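Local coordinates for hypothetical conserved protein (Geobacillus kaustophilus, PDB 2PCS) that is of unknown function but, as a CoxG-family protein with a Bet v 1-like fold, probably binds a small ligand, at residues T14-L22 / L97-L107; I41-L50 / Y61-I70. All blocks are in the same frame, centred on the assembly; numbering follows the deposited sequence.

How the contacts relate
From the N terminus, strand 4-12 leads into helix 15-22, whose partner, residues 97-107, lies 75 residues further along the chain; contact 1 thus closes a loop that holds most of the antiparallel sheet. Contact 2 is nested wholly inside that loop, where 61-70 turns back on 41-50 after only a short link. The inner contact joins neighbouring strands edge to edge, whereas the outer one lays a helix on the hairpin 97-107 of the same sheet. Their centres are about 23 Å apart, yet they meet where W19 CZ2 packs on I70 CG2 at 3.7 Å.

Contact 1 (T14-L22 / L97-L107); sequences TVEEVWSKL and LTPINDECTQL
The capped start of helix 15-22 rests on the beta hairpin 97-107, one of the places where helix meets sheet in this Bet v 1-like fold, and T14 and V15 make the first touches. T14 is the N-cap and forms a capping box with E17. Its OG1, set between the backbone N and the carbonyl carbon (chi1 63°), accepts a hydrogen bond from E17 N at 3.2 Å. The return bond from T14 N to the E17 carboxylate is modelled so short that its length is doubtful. The same rotation leaves T14 CG2 3.4 Å from D102 O in the hairpin turn. With an alanine here, E17 N would probably be left without its side-chain cap, and the methyl packed against D102 would be missing.

V15 lies along strand 97-99 with both methyls: CG1 is 4.0 Å from L97 CB, the two side chains sliding past each other in opposite directions, while CG2 sits 3.9 Å from P99 CB. T105 OG1 faces V15, but its hydroxyl is hydrogen-bonded to G13 O and makes no bond to V15 N.

L97 fills the middle of the interface with both methyls. CD1 tucks against the helix backbone, 3.8 Å from W19 N, and reaches the edge of the indole, near its plane; CD2 meets V18 CG1 at 3.9 Å. One turn further on, L22 CD1 and L107 CD1 come tip to tip at 3.9 Å, and L22 lies about 4 Å from a bound ligand of unknown identity.

Helix 15-22 runs roughly antiparallel to strand 97-99 (160°). Helix 124-148 packs against it through I146 on V18 and F138 on L22, while W19 reaches P72 and P73 and meets the ring of Y76 in strand 75-84, planes about 80° apart.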
loop_
_atom_site.group_PDB
_atom_site.type_symbol
_atom_site.label_atom_id
_atom_site.label_comp_id
_atom_site.label_asym_id
_atom_site.label_seq_id
_atom_site.Cartn_x
_atom_site.Cartn_y
_atom_site.Cartn_z
ATOM N N THR A 14 -7.277 -2.896 -17.679
ATOM C CA THR A 14 -7.385 -1.477 -18.025
ATOM C C THR A 14 -7.324 -0.595 -16.780
ATOM O O THR A 14 -7.450 -1.084 -15.638
ATOM C CB THR A 14 -8.668 -1.162 -18.781
ATOM O OG1 THR A 14 -9.796 -1.443 -17.937
ATOM C CG2 THR A 14 -8.752 -1.969 -20.116
ATOM N N VAL A 15 -7.144 0.705 -17.011
ATOM C CA VAL A 15 -7.010 1.665 -15.924
ATOM C C VAL A 15 -8.223 1.529 -15.019
ATOM O O VAL A 15 -8.093 1.464 -13.808
ATOM C CB VAL A 15 -6.892 3.103 -16.434
ATOM C CG1 VAL A 15 -7.103 4.109 -15.281
ATOM C CG2 VAL A 15 -5.528 3.327 -17.108
ATOM N N GLU A 16 -9.397 1.477 -15.633
ATOM C CA GLU A 16 -10.644 1.181 -14.939
ATOM C C GLU A 16 -10.659 -0.167 -14.218
ATOM O O GLU A 16 -11.224 -0.290 -13.164
ATOM C CB GLU A 16 -11.846 1.310 -15.908
ATOM C CG GLU A 16 -13.213 0.818 -15.353
ATOM C CD GLU A 16 -13.707 1.515 -14.052
ATOM O OE1 GLU A 16 -13.264 2.638 -13.727
ATOM O OE2 GLU A 16 -14.573 0.935 -13.354
ATOM N N GLU A 17 -10.055 -1.193 -14.776
ATOM C CA GLU A 17 -10.094 -2.486 -14.079
ATOM C C GLU A 17 -9.300 -2.415 -12.778
ATOM O O GLU A 17 -9.738 -2.953 -11.754
ATOM C CB GLU A 17 -9.625 -3.634 -14.988
ATOM C CG GLU A 17 -10.728 -4.026 -16.002
ATOM C CD GLU A 17 -10.217 -4.584 -17.356
ATOM O OE1 GLU A 17 -9.013 -4.422 -17.686
ATOM O OE2 GLU A 17 -11.052 -5.172 -18.096
ATOM N N VAL A 18 -8.168 -1.704 -12.831
ATOM C CA VAL A 18 -7.242 -1.531 -11.716
ATOM C C VAL A 18 -7.821 -0.588 -10.682
ATOM O O VAL A 18 -7.879 -0.923 -9.506
ATOM C CB VAL A 18 -5.863 -1.024 -12.226
ATOM C CG1 VAL A 18 -4.886 -0.778 -11.079
ATOM C CG2 VAL A 18 -5.306 -2.048 -13.247
ATOM N N TRP A 19 -8.300 0.570 -11.128
ATOM C CA TRP A 19 -8.912 1.539 -10.220
ATOM C C TRP A 19 -10.057 0.942 -9.349
ATOM O O TRP A 19 -10.122 1.203 -8.127
ATOM C CB TRP A 19 -9.386 2.760 -10.987
ATOM C CG TRP A 19 -10.018 3.770 -10.123
ATOM C CD1 TRP A 19 -11.365 3.870 -9.793
ATOM C CD2 TRP A 19 -9.354 4.849 -9.455
ATOM N NE1 TRP A 19 -11.553 4.949 -8.956
ATOM C CE2 TRP A 19 -10.345 5.570 -8.740
ATOM C CE3 TRP A 19 -8.015 5.273 -9.384
ATOM C CZ2 TRP A 19 -10.035 6.693 -7.961
ATOM C CZ3 TRP A 19 -7.723 6.411 -8.655
ATOM C CH2 TRP A 19 -8.723 7.105 -7.937
ATOM N N SER A 20 -10.921 0.137 -9.944
ATOM C CA SER A 20 -12.003 -0.484 -9.162
ATOM C C SER A 20 -11.522 -1.501 -8.093
ATOM O O SER A 20 -12.220 -1.675 -7.102
ATOM C CB SER A 20 -13.048 -1.162 -10.057
ATOM O OG SER A 20 -12.608 -2.464 -10.385
ATOM N N LYS A 21 -10.364 -2.155 -8.298
ATOM C CA LYS A 21 -9.785 -3.006 -7.231
ATOM C C LYS A 21 -9.166 -2.168 -6.135
ATOM O O LYS A 21 -9.364 -2.426 -4.939
ATOM C CB LYS A 21 -8.759 -4.017 -7.751
ATOM C CG LYS A 21 -9.368 -5.169 -8.551
ATOM C CD LYS A 21 -10.515 -5.884 -7.841
ATOM C CE LYS A 21 -11.430 -6.654 -8.847
ATOM N NZ LYS A 21 -12.553 -7.437 -8.171
ATOM N N LEU A 22 -8.437 -1.138 -6.551
ATOM C CA LEU A 22 -7.742 -0.298 -5.620
ATOM C C LEU A 22 -8.697 0.508 -4.711
ATOM O O LEU A 22 -8.306 0.968 -3.633
ATOM C CB LEU A 22 -6.801 0.620 -6.395
ATOM C CG LEU A 22 -5.576 0.008 -7.068
ATOM C CD1 LEU A 22 -4.919 1.045 -7.917
ATOM C CD2 LEU A 22 -4.570 -0.574 -6.033
ATOM N N LEU A 97 -2.272 6.156 -12.227
ATOM C CA LEU A 97 -2.468 5.102 -13.200
ATOM C C LEU A 97 -2.300 5.693 -14.627
ATOM O O LEU A 97 -2.841 6.795 -14.943
ATOM C CB LEU A 97 -3.812 4.403 -13.001
ATOM C CG LEU A 97 -4.133 3.710 -11.670
ATOM C CD1 LEU A 97 -5.496 3.036 -11.713
ATOM C CD2 LEU A 97 -3.092 2.667 -11.408
ATOM N N THR A 98 -1.509 4.990 -15.434
ATOM C CA THR A 98 -1.229 5.381 -16.814
ATOM C C THR A 98 -1.484 4.247 -17.773
ATOM O O THR A 98 -0.889 3.192 -17.631
ATOM C CB THR A 98 0.202 5.801 -16.955
ATOM O OG1 THR A 98 0.350 7.017 -16.243
ATOM C CG2 THR A 98 0.547 6.095 -18.359
ATOM N N PRO A 99 -2.361 4.458 -18.760
ATOM C CA PRO A 99 -2.603 3.396 -19.726
ATOM C C PRO A 99 -1.356 3.336 -20.601
ATOM O O PRO A 99 -0.874 4.402 -21.047
ATOM C CB PRO A 99 -3.787 3.916 -20.518
ATOM C CG PRO A 99 -3.662 5.416 -20.399
ATOM C CD PRO A 99 -3.094 5.689 -19.085
ATOM N N ILE A 100 -0.770 2.148 -20.759
ATOM C CA ILE A 100 0.365 2.033 -21.692
ATOM C C ILE A 100 -0.128 1.506 -23.048
ATOM O O ILE A 100 0.508 1.700 -24.085
ATOM C CB ILE A 100 1.595 1.281 -21.118
ATOM C CG1 ILE A 100 1.182 -0.064 -20.549
ATOM C CG2 ILE A 100 2.293 2.159 -20.055
ATOM C CD1 ILE A 100 1.796 -0.314 -19.133
ATOM N N ASN A 101 -1.308 0.898 -23.020
ATOM C CA ASN A 101 -2.068 0.709 -24.223
ATOM C C ASN A 101 -3.546 0.515 -23.931
ATOM O O ASN A 101 -4.048 0.966 -22.897
ATOM C CB ASN A 101 -1.498 -0.478 -25.023
ATOM C CG ASN A 101 -1.397 -1.758 -24.198
ATOM O OD1 ASN A 101 -2.366 -2.213 -23.592
ATOM N ND2 ASN A 101 -0.216 -2.350 -24.203
ATOM N N ASP A 102 -4.214 -0.156 -24.870
ATOM C CA ASP A 102 -5.567 -0.670 -24.725
ATOM C C ASP A 102 -5.760 -1.727 -23.590
ATOM O O ASP A 102 -6.803 -1.686 -22.914
ATOM C CB ASP A 102 -6.076 -1.211 -26.090
ATOM C CG ASP A 102 -6.729 -0.111 -26.985
ATOM O OD1 ASP A 102 -6.513 1.111 -26.721
ATOM O OD2 ASP A 102 -7.442 -0.484 -27.964
ATOM N N GLU A 103 -4.781 -2.628 -23.383
ATOM C CA GLU A 103 -4.887 -3.790 -22.428
ATOM C C GLU A 103 -4.082 -3.700 -21.115
ATOM O O GLU A 103 -4.200 -4.602 -20.269
ATOM C CB GLU A 103 -4.415 -5.109 -23.082
ATOM C CG GLU A 103 -5.370 -5.756 -24.122
ATOM C CD GLU A 103 -4.921 -7.161 -24.608
ATOM O OE1 GLU A 103 -3.717 -7.493 -24.498
ATOM O OE2 GLU A 103 -5.790 -7.929 -25.105
ATOM N N CYS A 104 -3.248 -2.659 -20.968
ATOM C CA CYS A 104 -2.162 -2.644 -19.979
ATOM C C CYS A 104 -2.002 -1.289 -19.280
ATOM O O CYS A 104 -2.032 -0.223 -19.916
ATOM C CB CYS A 104 -0.849 -3.032 -20.674
ATOM S SG CYS A 104 0.644 -3.280 -19.617
ATOM N N THR A 105 -1.816 -1.339 -17.963
ATOM C CA THR A 105 -1.747 -0.133 -17.143
ATOM C C THR A 105 -0.428 -0.047 -16.414
ATOM O O THR A 105 0.044 -1.001 -15.841
ATOM C CB THR A 105 -2.920 -0.124 -16.157
ATOM O OG1 THR A 105 -4.077 0.275 -16.865
ATOM C CG2 THR A 105 -2.741 0.838 -14.957
ATOM N N GLN A 106 0.157 1.118 -16.410
ATOM C CA GLN A 106 1.278 1.326 -15.559
ATOM C C GLN A 106 0.842 2.107 -14.293
ATOM O O GLN A 106 0.377 3.255 -14.368
ATOM C CB GLN A 106 2.332 2.085 -16.329
ATOM C CG GLN A 106 3.588 2.231 -15.630
ATOM C CD GLN A 106 4.322 3.477 -16.075
ATOM O OE1 GLN A 106 3.761 4.589 -16.104
ATOM N NE2 GLN A 106 5.604 3.310 -16.399
ATOM N N LEU A 107 1.047 1.473 -13.145
ATOM C CA LEU A 107 0.915 2.130 -11.864
ATOM C C LEU A 107 2.276 2.701 -11.401
ATOM O O LEU A 107 3.246 1.980 -11.301
ATOM C CB LEU A 107 0.347 1.141 -10.839
ATOM C CG LEU A 107 -0.101 1.724 -9.502
ATOM C CD1 LEU A 107 -1.147 0.855 -8.911
ATOM C CD2 LEU A 107 1.083 1.934 -8.569
#

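Contact 2 (I41-L50 / Y61-I70); sequences IGEDKYKADL and YDAIIEVTDI
D44, I64 and L50 bury the most surface where strand 45-52 pairs with strand 59-71. D44 is the third residue of the type II turn from G42 to K45, and its carbonyl O accepts from V67 N at 2.8 Å. Its side chain crosses that of I70, with OD2 3.7 Å from I70 CD1.

I64 works on the opposite strand as a fork. CG2, anti to the backbone N, meets K45 CE at 3.8 Å; the other branch carries CD1 to 4.0 Å from I41 CD1 and on to K47 CD. The aliphatic parts of the two lysines cross it obliquely, K45 at the CG2 branch and K47 at CD1. This is an antiparallel hairpin of the curved sheet, in which hydrogen-bonded and non-hydrogen-bonded pairs take turns from K45-E66 to L50-Y61. At its centre A48 and A63 exchange both backbone hydrogen bonds.

L50 lies on the other face of the sheet, with A48, A63 and I65. Its CD1 reaches back diagonally to A63 CB at 3.9 Å, while I65 CD1 covers A48 CB at the same distance. I65 also comes within about 4 Å of an unidentified bound ligand.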
loop_
_atom_site.group_PDB
_atom_site.type_symbol
_atom_site.label_atom_id
_atom_site.label_comp_id
_atom_site.label_asym_id
_atom_site.label_seq_id
_atom_site.Cartn_x
_atom_site.Cartn_y
_atom_site.Cartn_z
ATOM N N ILE A 41 -14.174 4.501 9.138
ATOM C CA ILE A 41 -14.370 5.234 10.370
ATOM C C ILE A 41 -14.622 6.676 10.006
ATOM O O ILE A 41 -14.778 7.541 10.863
ATOM C CB ILE A 41 -13.151 5.072 11.358
ATOM C CG1 ILE A 41 -11.836 5.411 10.654
ATOM C CG2 ILE A 41 -13.076 3.650 11.847
ATOM C CD1 ILE A 41 -10.729 5.898 11.585
ATOM N N GLY A 42 -14.679 6.927 8.716
ATOM C CA GLY A 42 -14.766 8.312 8.237
ATOM C C GLY A 42 -14.838 8.363 6.729
ATOM O O GLY A 42 -14.876 7.323 6.061
ATOM N N GLU A 43 -14.857 9.566 6.185
ATOM C CA GLU A 43 -14.952 9.682 4.740
ATOM C C GLU A 43 -13.583 9.380 4.111
ATOM O O GLU A 43 -12.605 10.148 4.291
ATOM C CB GLU A 43 -15.497 11.053 4.280
ATOM C CG GLU A 43 -15.661 11.120 2.757
ATOM C CD GLU A 43 -15.941 12.519 2.195
ATOM O OE1 GLU A 43 -16.137 13.506 2.970
ATOM O OE2 GLU A 43 -15.975 12.609 0.933
ATOM N N ASP A 44 -13.542 8.267 3.380
ATOM C CA ASP A 44 -12.321 7.800 2.708
ATOM C C ASP A 44 -11.195 7.519 3.741
ATOM O O ASP A 44 -10.016 7.763 3.483
ATOM C CB ASP A 44 -11.930 8.818 1.627
ATOM C CG ASP A 44 -13.035 8.952 0.524
ATOM O OD1 ASP A 44 -13.584 7.898 0.094
ATOM O OD2 ASP A 44 -13.337 10.090 0.078
ATOM N N LYS A 45 -11.612 7.038 4.922
ATOM C CA LYS A 45 -10.753 6.888 6.107
ATOM C C LYS A 45 -11.073 5.566 6.775
ATOM O O LYS A 45 -12.220 5.333 7.168
ATOM C CB LYS A 45 -10.979 8.021 7.084
ATOM C CG LYS A 45 -9.973 8.120 8.194
ATOM C CD LYS A 45 -10.309 9.357 9.008
ATOM C CE LYS A 45 -9.290 9.723 10.054
ATOM N NZ LYS A 45 -9.071 11.214 10.045
ATOM N N TYR A 46 -10.063 4.699 6.871
ATOM C CA TYR A 46 -10.231 3.377 7.449
ATOM C C TYR A 46 -9.290 3.165 8.620
ATOM O O TYR A 46 -8.299 3.886 8.785
ATOM C CB TYR A 46 -10.016 2.277 6.407
ATOM C CG TYR A 46 -10.818 2.527 5.177
ATOM C CD1 TYR A 46 -10.471 3.573 4.311
ATOM C CD2 TYR A 46 -11.939 1.759 4.886
ATOM C CE1 TYR A 46 -11.217 3.869 3.207
ATOM C CE2 TYR A 46 -12.702 2.034 3.746
ATOM C CZ TYR A 46 -12.324 3.101 2.910
ATOM O OH TYR A 46 -13.046 3.414 1.765
ATOM N N LYS A 47 -9.648 2.158 9.415
ATOM C CA LYS A 47 -8.865 1.686 10.516
ATOM C C LYS A 47 -8.534 0.249 10.149
ATOM O O LYS A 47 -9.408 -0.578 9.861
ATOM C CB LYS A 47 -9.629 1.767 11.841
ATOM C CG LYS A 47 -8.815 1.345 13.099
ATOM C CD LYS A 47 -9.249 2.141 14.311
ATOM C CE LYS A 47 -9.174 1.344 15.631
ATOM N NZ LYS A 47 -8.200 1.932 16.619
ATOM N N ALA A 48 -7.243 -0.016 10.105
ATOM C CA ALA A 48 -6.773 -1.328 9.791
ATOM C C ALA A 48 -6.154 -1.955 11.054
ATOM O O ALA A 48 -5.406 -1.301 11.795
ATOM C CB ALA A 48 -5.790 -1.249 8.651
ATOM N N ASP A 49 -6.538 -3.205 11.312
ATOM C CA ASP A 49 -5.944 -4.034 12.371
ATOM C C ASP A 49 -4.898 -4.942 11.694
ATOM O O ASP A 49 -5.258 -5.877 10.982
ATOM C CB ASP A 49 -7.051 -4.847 13.081
ATOM C CG ASP A 49 -6.493 -6.027 13.951
ATOM O OD1 ASP A 49 -5.412 -5.888 14.593
ATOM O OD2 ASP A 49 -7.159 -7.094 14.007
ATOM N N LEU A 50 -3.619 -4.630 11.865
ATOM C CA LEU A 50 -2.562 -5.379 11.146
ATOM C C LEU A 50 -1.799 -6.327 12.074
ATOM O O LEU A 50 -1.262 -5.918 13.109
ATOM C CB LEU A 50 -1.581 -4.427 10.432
ATOM C CG LEU A 50 -2.202 -3.453 9.435
ATOM C CD1 LEU A 50 -1.260 -2.326 9.057
ATOM C CD2 LEU A 50 -2.673 -4.151 8.215
ATOM N N TYR A 61 -0.250 -3.895 14.891
ATOM C CA TYR A 61 -0.231 -2.468 14.647
ATOM C C TYR A 61 -1.615 -2.086 14.332
ATOM O O TYR A 61 -2.321 -2.873 13.743
ATOM C CB TYR A 61 0.645 -2.136 13.443
ATOM C CG TYR A 61 2.072 -2.553 13.533
ATOM C CD1 TYR A 61 3.023 -1.647 13.904
ATOM C CD2 TYR A 61 2.469 -3.874 13.242
ATOM C CE1 TYR A 61 4.363 -1.978 13.944
ATOM C CE2 TYR A 61 3.824 -4.245 13.296
ATOM C CZ TYR A 61 4.767 -3.270 13.621
ATOM O OH TYR A 61 6.117 -3.580 13.707
ATOM N N ASP A 62 -1.991 -0.886 14.737
ATOM C CA ASP A 62 -3.208 -0.235 14.240
ATOM C C ASP A 62 -2.801 0.891 13.313
ATOM O O ASP A 62 -1.829 1.592 13.584
ATOM C CB ASP A 62 -4.080 0.281 15.387
ATOM C CG ASP A 62 -4.695 -0.866 16.186
ATOM O OD1 ASP A 62 -4.483 -0.937 17.411
ATOM O OD2 ASP A 62 -5.341 -1.753 15.582
ATOM N N ALA A 63 -3.537 1.038 12.207
ATOM C CA ALA A 63 -3.181 1.988 11.176
ATOM C C ALA A 63 -4.399 2.759 10.819
ATOM O O ALA A 63 -5.440 2.163 10.632
ATOM C CB ALA A 63 -2.650 1.236 9.903
ATOM N N ILE A 64 -4.268 4.080 10.730
ATOM C CA ILE A 64 -5.272 4.906 10.074
ATOM C C ILE A 64 -4.831 5.149 8.613
ATOM O O ILE A 64 -3.732 5.626 8.352
ATOM C CB ILE A 64 -5.540 6.282 10.789
ATOM C CG1 ILE A 64 -5.882 6.137 12.299
ATOM C CG2 ILE A 64 -6.653 7.023 10.086
ATOM C CD1 ILE A 64 -6.922 5.080 12.622
ATOM N N ILE A 65 -5.703 4.808 7.678
ATOM C CA ILE A 65 -5.419 4.984 6.253
ATOM C C ILE A 65 -6.479 5.897 5.684
ATOM O O ILE A 65 -7.653 5.505 5.675
ATOM C CB ILE A 65 -5.496 3.615 5.499
ATOM C CG1 ILE A 65 -4.617 2.572 6.189
ATOM C CG2 ILE A 65 -5.111 3.770 4.028
ATOM C CD1 ILE A 65 -4.854 1.165 5.676
ATOM N N GLU A 66 -6.064 7.098 5.248
ATOM C CA GLU A 66 -6.926 8.053 4.536
ATOM C C GLU A 66 -6.601 8.179 3.028
ATOM O O GLU A 66 -5.484 8.504 2.664
ATOM C CB GLU A 66 -6.897 9.438 5.174
ATOM C CG GLU A 66 -8.107 10.278 4.693
ATOM C CD GLU A 66 -8.114 11.728 5.189
ATOM O OE1 GLU A 66 -9.047 12.519 4.791
ATOM O OE2 GLU A 66 -7.179 12.075 5.962
ATOM N N VAL A 67 -7.593 7.904 2.180
ATOM C CA VAL A 67 -7.518 8.160 0.732
ATOM C C VAL A 67 -7.924 9.615 0.412
ATOM O O VAL A 67 -9.039 9.997 0.669
ATOM C CB VAL A 67 -8.387 7.128 -0.056
ATOM C CG1 VAL A 67 -8.000 7.078 -1.519
ATOM C CG2 VAL A 67 -8.228 5.724 0.537
ATOM N N THR A 68 -7.013 10.445 -0.100
ATOM C CA THR A 68 -7.333 11.829 -0.451
ATOM C C THR A 68 -6.979 12.183 -1.938
ATOM O O THR A 68 -6.454 11.338 -2.650
ATOM C CB THR A 68 -6.611 12.785 0.480
ATOM O OG1 THR A 68 -5.213 12.755 0.198
ATOM C CG2 THR A 68 -6.790 12.368 1.909
ATOM N N ASP A 69 -7.302 13.412 -2.383
ATOM C CA ASP A 69 -7.006 13.948 -3.725
ATOM C C ASP A 69 -7.451 12.953 -4.789
ATOM O O ASP A 69 -6.757 12.660 -5.723
ATOM C CB ASP A 69 -5.499 14.287 -3.820
ATOM C CG ASP A 69 -5.148 15.262 -4.953
ATOM O OD1 ASP A 69 -5.973 16.126 -5.321
ATOM O OD2 ASP A 69 -4.003 15.190 -5.475
ATOM N N ILE A 70 -8.637 12.421 -4.621
ATOM C CA ILE A 70 -9.066 11.269 -5.362
ATOM C C ILE A 70 -9.550 11.684 -6.718
ATOM O O ILE A 70 -10.565 12.409 -6.814
ATOM C CB ILE A 70 -10.223 10.594 -4.695
ATOM C CG1 ILE A 70 -9.831 10.071 -3.281
ATOM C CG2 ILE A 70 -10.712 9.515 -5.607
ATOM C CD1 ILE A 70 -10.938 9.189 -2.552
#